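STU0660 (Streptococcus thermophilus, PDB 3ZTH) is a large Csn2 protein that takes part in CRISPR-mediated bacterial immunity and probably binds DNA as a ring-shaped tetramer. Local coordinates at the interface of chains A and B. Numbering follows the deposited sequence. Chains: chain A/B, STU0660.

Contact 1: the interface of chains A and B. Residues chain A 278-279, 312-313, 316; chain B 342, 345-346.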
loop_
_atom_site.group_PDB
_atom_site.type_symbol
_atom_site.label_atom_id
_atom_site.label_comp_id
_atom_site.label_asym_id
_atom_site.label_seq_id
_atom_site.Cartn_x
_atom_site.Cartn_y
_atom_site.Cartn_z
ATOM N N TYR A 278 46.620 -32.717 38.744
ATOM C CA TYR A 278 45.898 -32.735 40.011
ATOM C C TYR A 278 46.855 -32.791 41.209
ATOM O O TYR A 278 47.739 -33.651 41.279
ATOM C CB TYR A 278 44.941 -33.921 40.061
ATOM C CG TYR A 278 43.721 -33.645 40.894
ATOM C CD1 TYR A 278 42.726 -32.788 40.432
ATOM C CD2 TYR A 278 43.558 -34.232 42.145
ATOM C CE1 TYR A 278 41.594 -32.519 41.190
ATOM C CE2 TYR A 278 42.426 -33.969 42.916
ATOM C CZ TYR A 278 41.451 -33.114 42.431
ATOM O OH TYR A 278 40.335 -32.843 43.186
ATOM N N PRO A 279 46.671 -31.880 42.179
ATOM C CA PRO A 279 47.499 -31.788 43.388
ATOM C C PRO A 279 47.289 -32.898 44.415
ATOM O O PRO A 279 47.813 -32.829 45.530
ATOM C CB PRO A 279 47.126 -30.424 43.947
ATOM C CG PRO A 279 45.665 -30.352 43.631
ATOM C CD PRO A 279 45.608 -30.860 42.196
ATOM N N LEU A 312 35.738 -26.392 46.398
ATOM C CA LEU A 312 37.180 -26.505 46.395
ATOM C C LEU A 312 37.665 -27.294 45.168
ATOM O O LEU A 312 38.607 -26.889 44.482
ATOM C CB LEU A 312 37.617 -27.179 47.701
ATOM C CG LEU A 312 39.106 -27.347 48.021
ATOM C CD1 LEU A 312 39.876 -26.039 47.779
ATOM C CD2 LEU A 312 39.235 -27.813 49.477
ATOM N N VAL A 313 36.996 -28.405 44.883
ATOM C CA VAL A 313 37.357 -29.259 43.754
ATOM C C VAL A 313 37.144 -28.590 42.401
ATOM O O VAL A 313 37.996 -28.698 41.505
ATOM C CB VAL A 313 36.565 -30.594 43.791
ATOM C CG1 VAL A 313 36.655 -31.304 42.447
ATOM C CG2 VAL A 313 37.131 -31.492 44.880
ATOM N N VAL A 316 39.823 -26.035 41.726
ATOM C CA VAL A 316 41.074 -26.650 41.318
ATOM C C VAL A 316 41.026 -27.003 39.833
ATOM O O VAL A 316 41.916 -26.619 39.070
ATOM C CB VAL A 316 41.355 -27.923 42.158
ATOM C CG1 VAL A 316 42.573 -28.672 41.616
ATOM C CG2 VAL A 316 41.591 -27.519 43.599
ATOM N N LEU B 342 44.502 -29.478 48.254
ATOM C CA LEU B 342 43.805 -28.662 47.268
ATOM C C LEU B 342 43.948 -27.172 47.575
ATOM O O LEU B 342 44.233 -26.369 46.679
ATOM C CB LEU B 342 42.323 -29.038 47.218
ATOM C CG LEU B 342 41.994 -30.482 46.836
ATOM C CD1 LEU B 342 40.488 -30.628 46.704
ATOM C CD2 LEU B 342 42.675 -30.850 45.527
ATOM N N PHE B 345 47.082 -25.822 46.881
ATOM C CA PHE B 345 47.211 -25.743 45.434
ATOM C C PHE B 345 46.640 -24.413 44.940
ATOM O O PHE B 345 47.042 -23.897 43.894
ATOM C CB PHE B 345 46.466 -26.896 44.763
ATOM C CG PHE B 345 46.522 -26.849 43.266
ATOM C CD1 PHE B 345 47.683 -27.194 42.592
ATOM C CD2 PHE B 345 45.423 -26.413 42.526
ATOM C CE1 PHE B 345 47.749 -27.102 41.209
ATOM C CE2 PHE B 345 45.481 -26.317 41.148
ATOM C CZ PHE B 345 46.644 -26.660 40.486
ATOM N N LEU B 346 45.699 -23.864 45.700
ATOM C CA LEU B 346 45.090 -22.599 45.335
ATOM C C LEU B 346 45.936 -21.427 45.834
ATOM O O LEU B 346 45.408 -20.373 46.196
ATOM C CB LEU B 346 43.667 -22.520 45.898
ATOM C CG LEU B 346 42.652 -23.521 45.322
ATOM C CD1 LEU B 346 41.291 -23.270 45.945
ATOM C CD2 LEU B 346 42.567 -23.391 43.805
#
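B:Leu342 points its isobutyl group into an apolar pocket of chain A. Its two methyls part to different walls. CD2 lies 3.6 Å from CG of A:Pro279 and also faces the phenol end of A:Tyr278. CD1 turns to the helix 312-324 and meets CG2 of A:Val313 at 3.9 Å. Nearer the backbone, CB of B:Leu342 packs against CG of A:Leu312 at 3.7 Å. CG of B:Leu342 is anti to its carbonyl carbon (chi1 -60°); this turn, together with chi2 (-174°), sets the two methyls.

B:Phe345 lies one turn further along. A:Pro279 lies across one face of its ring, CD over the centre and CB 3.5 Å from the phenyl CD1. The CD2 rim of the same ring touches CG1 of A:Val316 at 3.7 Å. At the far end, CD1 of B:Leu346 meets CD1 of A:Leu312 at 3.6 Å.

Behind this shell, A:Pro279 also places CD over the rim of the A:Tyr278 ring. Helix 312-324 sets A:Leu312, A:Val313 and A:Val316 on the wall facing B:Leu342. The patch packs the C-terminal helix of one chain into its neighbour and probably helps hold the pair together.

Contact 2: the interface of chains A and B. Residues chain A 36, 40, 45, 51; chain B 171, 173-174.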
loop_
_atom_site.group_PDB
_atom_site.type_symbol
_atom_site.label_atom_id
_atom_site.label_comp_id
_atom_site.label_asym_id
_atom_site.label_seq_id
_atom_site.Cartn_x
_atom_site.Cartn_y
_atom_site.Cartn_z
ATOM N N GLN A 36 24.057 -12.508 16.264
ATOM C CA GLN A 36 23.489 -11.546 15.320
ATOM C C GLN A 36 23.964 -11.792 13.892
ATOM O O GLN A 36 23.187 -11.711 12.947
ATOM C CB GLN A 36 23.847 -10.118 15.756
ATOM C CG GLN A 36 23.169 -9.004 14.957
ATOM C CD GLN A 36 21.655 -8.984 15.130
ATOM O OE1 GLN A 36 20.921 -9.602 14.349
ATOM N NE2 GLN A 36 21.180 -8.285 16.167
ATOM N N TRP A 40 21.707 -13.293 10.704
ATOM C CA TRP A 40 21.609 -12.431 9.531
ATOM C C TRP A 40 22.150 -13.148 8.310
ATOM O O TRP A 40 21.529 -13.153 7.255
ATOM C CB TRP A 40 22.391 -11.138 9.755
ATOM C CG TRP A 40 21.606 -10.065 10.454
ATOM C CD1 TRP A 40 20.407 -10.206 11.105
ATOM C CD2 TRP A 40 21.964 -8.679 10.572
ATOM N NE1 TRP A 40 20.001 -8.996 11.619
ATOM C CE2 TRP A 40 20.935 -8.042 11.306
ATOM C CE3 TRP A 40 23.054 -7.916 10.128
ATOM C CZ2 TRP A 40 20.965 -6.671 11.604
ATOM C CZ3 TRP A 40 23.083 -6.553 10.424
ATOM C CH2 TRP A 40 22.041 -5.947 11.156
ATOM N N LYS A 45 18.935 -12.022 5.749
ATOM C CA LYS A 45 18.893 -10.590 5.987
ATOM C C LYS A 45 19.278 -9.780 4.744
ATOM O O LYS A 45 20.275 -10.068 4.084
ATOM C CB LYS A 45 19.845 -10.241 7.132
ATOM C CG LYS A 45 20.022 -8.765 7.391
ATOM C CD LYS A 45 18.800 -8.169 8.051
ATOM C CE LYS A 45 19.073 -6.735 8.495
ATOM N NZ LYS A 45 17.950 -6.173 9.301
ATOM N N ASP A 51 23.688 -1.127 8.028
ATOM C CA ASP A 51 23.990 -2.436 8.584
ATOM C C ASP A 51 25.436 -2.798 8.281
ATOM O O ASP A 51 26.120 -3.402 9.103
ATOM C CB ASP A 51 23.088 -3.518 7.982
ATOM C CG ASP A 51 21.629 -3.359 8.358
ATOM O OD1 ASP A 51 21.335 -2.944 9.492
ATOM O OD2 ASP A 51 20.770 -3.679 7.516
ATOM N N SER B 171 23.525 0.859 12.153
ATOM C CA SER B 171 22.270 0.273 12.591
ATOM C C SER B 171 22.245 0.033 14.099
ATOM O O SER B 171 23.259 -0.309 14.709
ATOM C CB SER B 171 22.029 -1.034 11.841
ATOM O OG SER B 171 21.984 -0.796 10.445
ATOM N N GLU B 173 21.472 -2.286 15.811
ATOM C CA GLU B 173 22.036 -3.575 16.178
ATOM C C GLU B 173 23.525 -3.522 16.525
ATOM O O GLU B 173 23.991 -4.293 17.364
ATOM C CB GLU B 173 21.810 -4.592 15.052
ATOM C CG GLU B 173 20.351 -4.989 14.847
ATOM C CD GLU B 173 19.588 -4.029 13.946
ATOM O OE1 GLU B 173 19.722 -2.800 14.114
ATOM O OE2 GLU B 173 18.839 -4.507 13.068
ATOM N N TRP B 174 24.263 -2.605 15.903
ATOM C CA TRP B 174 25.704 -2.498 16.142
ATOM C C TRP B 174 26.126 -1.560 17.275
ATOM O O TRP B 174 27.316 -1.440 17.587
ATOM C CB TRP B 174 26.402 -2.114 14.835
ATOM C CG TRP B 174 26.167 -3.131 13.743
ATOM C CD1 TRP B 174 25.963 -2.878 12.418
ATOM C CD2 TRP B 174 26.131 -4.562 13.887
ATOM N NE1 TRP B 174 25.798 -4.059 11.727
ATOM C CE2 TRP B 174 25.898 -5.106 12.602
ATOM C CE3 TRP B 174 26.275 -5.436 14.977
ATOM C CZ2 TRP B 174 25.806 -6.483 12.372
ATOM C CZ3 TRP B 174 26.185 -6.808 14.749
ATOM C CH2 TRP B 174 25.952 -7.317 13.451
HETATM O O HOH W 1 18.768 -3.355 10.388
#
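This is a mixed polar and aromatic interface between two copies of the protein, and it probably helps hold them together in the tetramer. Helix 28-43 and the short helix 49-52 of chain A receive the 3-10 helix 172-174 of chain B.

B:Trp174 meets A:Trp40 edge to face, with planes 70° apart and six-membered ring centroids 5.1 Å apart. CZ2 of B:Trp174 lies above the rim of the A:Trp40 ring, 3.3 Å from its CZ3. CG of A:Gln36 packs on the benzo end of B:Trp174, 3.6 Å from CH2. The bend of A:Gln36 at chi2 (65°) brings its amide back over A:Trp40, towards the rim, on the face that B:Trp174 also approaches. A:Lys45 lays CE over the opposite face, again towards the rim.

B:Glu173 comes to the edge of A:Trp40, its carboxylate OE2 in the ring plane. Water 1 joins this OE2 to the side-chain amine NZ of A:Lys45 and to OD1 of A:Asp51. The water may ease the approach of the two carboxylates. B:Ser171 OG donates to OD1 of A:Asp51 from above the carboxylate plane; the modelled separation is very short, and its length is doubtful. The same OG lies 3.0 Å from the backbone N of A:Asp51, a likely hydrogen bond.

The indole NE1 of B:Trp174 donates to the backbone O of A:Asp51 at 2.7 Å, on a lone pair in the carbonyl plane.

Contact 3: the interface of chains A and B. Residues chain A 336, 342; chain B 278, 313.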
loop_
_atom_site.group_PDB
_atom_site.type_symbol
_atom_site.label_atom_id
_atom_site.label_comp_id
_atom_site.label_asym_id
_atom_site.label_seq_id
_atom_site.Cartn_x
_atom_site.Cartn_y
_atom_site.Cartn_z
ATOM N N THR A 336 38.663 -17.600 54.616
ATOM C CA THR A 336 37.629 -17.606 55.644
ATOM C C THR A 336 38.144 -18.323 56.891
ATOM O O THR A 336 38.735 -19.402 56.800
ATOM C CB THR A 336 36.351 -18.312 55.142
ATOM O OG1 THR A 336 35.926 -17.712 53.911
ATOM C CG2 THR A 336 35.232 -18.187 56.175
ATOM N N LEU A 342 32.812 -24.641 59.785
ATOM C CA LEU A 342 31.815 -24.513 58.732
ATOM C C LEU A 342 31.628 -25.861 58.044
ATOM O O LEU A 342 30.510 -26.246 57.692
ATOM C CB LEU A 342 32.237 -23.462 57.703
ATOM C CG LEU A 342 32.561 -22.033 58.154
ATOM C CD1 LEU A 342 32.569 -21.138 56.922
ATOM C CD2 LEU A 342 31.540 -21.525 59.147
ATOM N N TYR B 278 25.302 -18.943 62.851
ATOM C CA TYR B 278 26.578 -19.164 62.184
ATOM C C TYR B 278 27.443 -20.052 63.088
ATOM O O TYR B 278 27.470 -19.866 64.306
ATOM C CB TYR B 278 27.265 -17.820 61.921
ATOM C CG TYR B 278 28.327 -17.867 60.843
ATOM C CD1 TYR B 278 27.985 -18.043 59.498
ATOM C CD2 TYR B 278 29.675 -17.733 61.163
ATOM C CE1 TYR B 278 28.963 -18.081 58.502
ATOM C CE2 TYR B 278 30.657 -17.773 60.180
ATOM C CZ TYR B 278 30.298 -17.946 58.856
ATOM O OH TYR B 278 31.284 -17.983 57.895
ATOM N N VAL B 313 31.609 -20.853 52.612
ATOM C CA VAL B 313 30.834 -19.815 53.289
ATOM C C VAL B 313 29.430 -19.636 52.727
ATOM O O VAL B 313 28.464 -19.541 53.486
ATOM C CB VAL B 313 31.537 -18.435 53.230
ATOM C CG1 VAL B 313 30.754 -17.415 54.052
ATOM C CG2 VAL B 313 32.935 -18.547 53.768
#
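Helix 339-345 of chain A and the segment before it meet helix 312-324 of chain B here, together with B:Tyr278 in a loop. A:Thr336 and A:Leu342 supply one side, B:Val313 and B:Tyr278 the other.

B:Val313 reaches A:Thr336 through one branch, CG2. This methyl sits against CG2 of A:Thr336 at 3.3 Å and also faces the hydroxyl OG1. The two side chains run obliquely to each other. With CG1 of B:Val313 anti to the backbone N (chi1 -175°), CG2 lies beside that N and is the branch that meets A:Thr336.

A:Leu342 leans over the phenol end of B:Tyr278. Its CD1 is 3.5 Å from the hydroxyl OH. Its CD2 lies 3.8 Å from the ring carbon CZ. Both methyls lie on the same side of the ring plane, CD2 above the CZ end and CD1 out beyond the hydroxyl. CD1 also reaches CG2 of B:Val313 at 4.1 Å, which links the two halves of the patch. The contact is mainly van der Waals packing, with the threonine and tyrosine hydroxyls lying beside methyl groups.

In the fold, B:Tyr278 directly follows helix 267-277, and B:Val313 stands on the first turn of helix 312-324. A:Thr336 lies in the loop leading to helix 339-345, whose middle carries A:Leu342, close to the C-terminus of chain A.

Contacts 1 and 3 lie at the same end of the A/B pair, with their C-alpha centres about 19 Å apart. Residues 278, 313 and 342 occur in both with the chains exchanged, so contact 3 overlaps the symmetry twin of contact 1, and each C-terminal helix packs against the other chain. Contact 2 is remote, about 44 Å from contact 1 and 48 Å from contact 3. It uses other elements and shares no residue with them. The two-fold symmetry gives each contact a twin. Holding the chains at two distant places probably limits their rotation against each other.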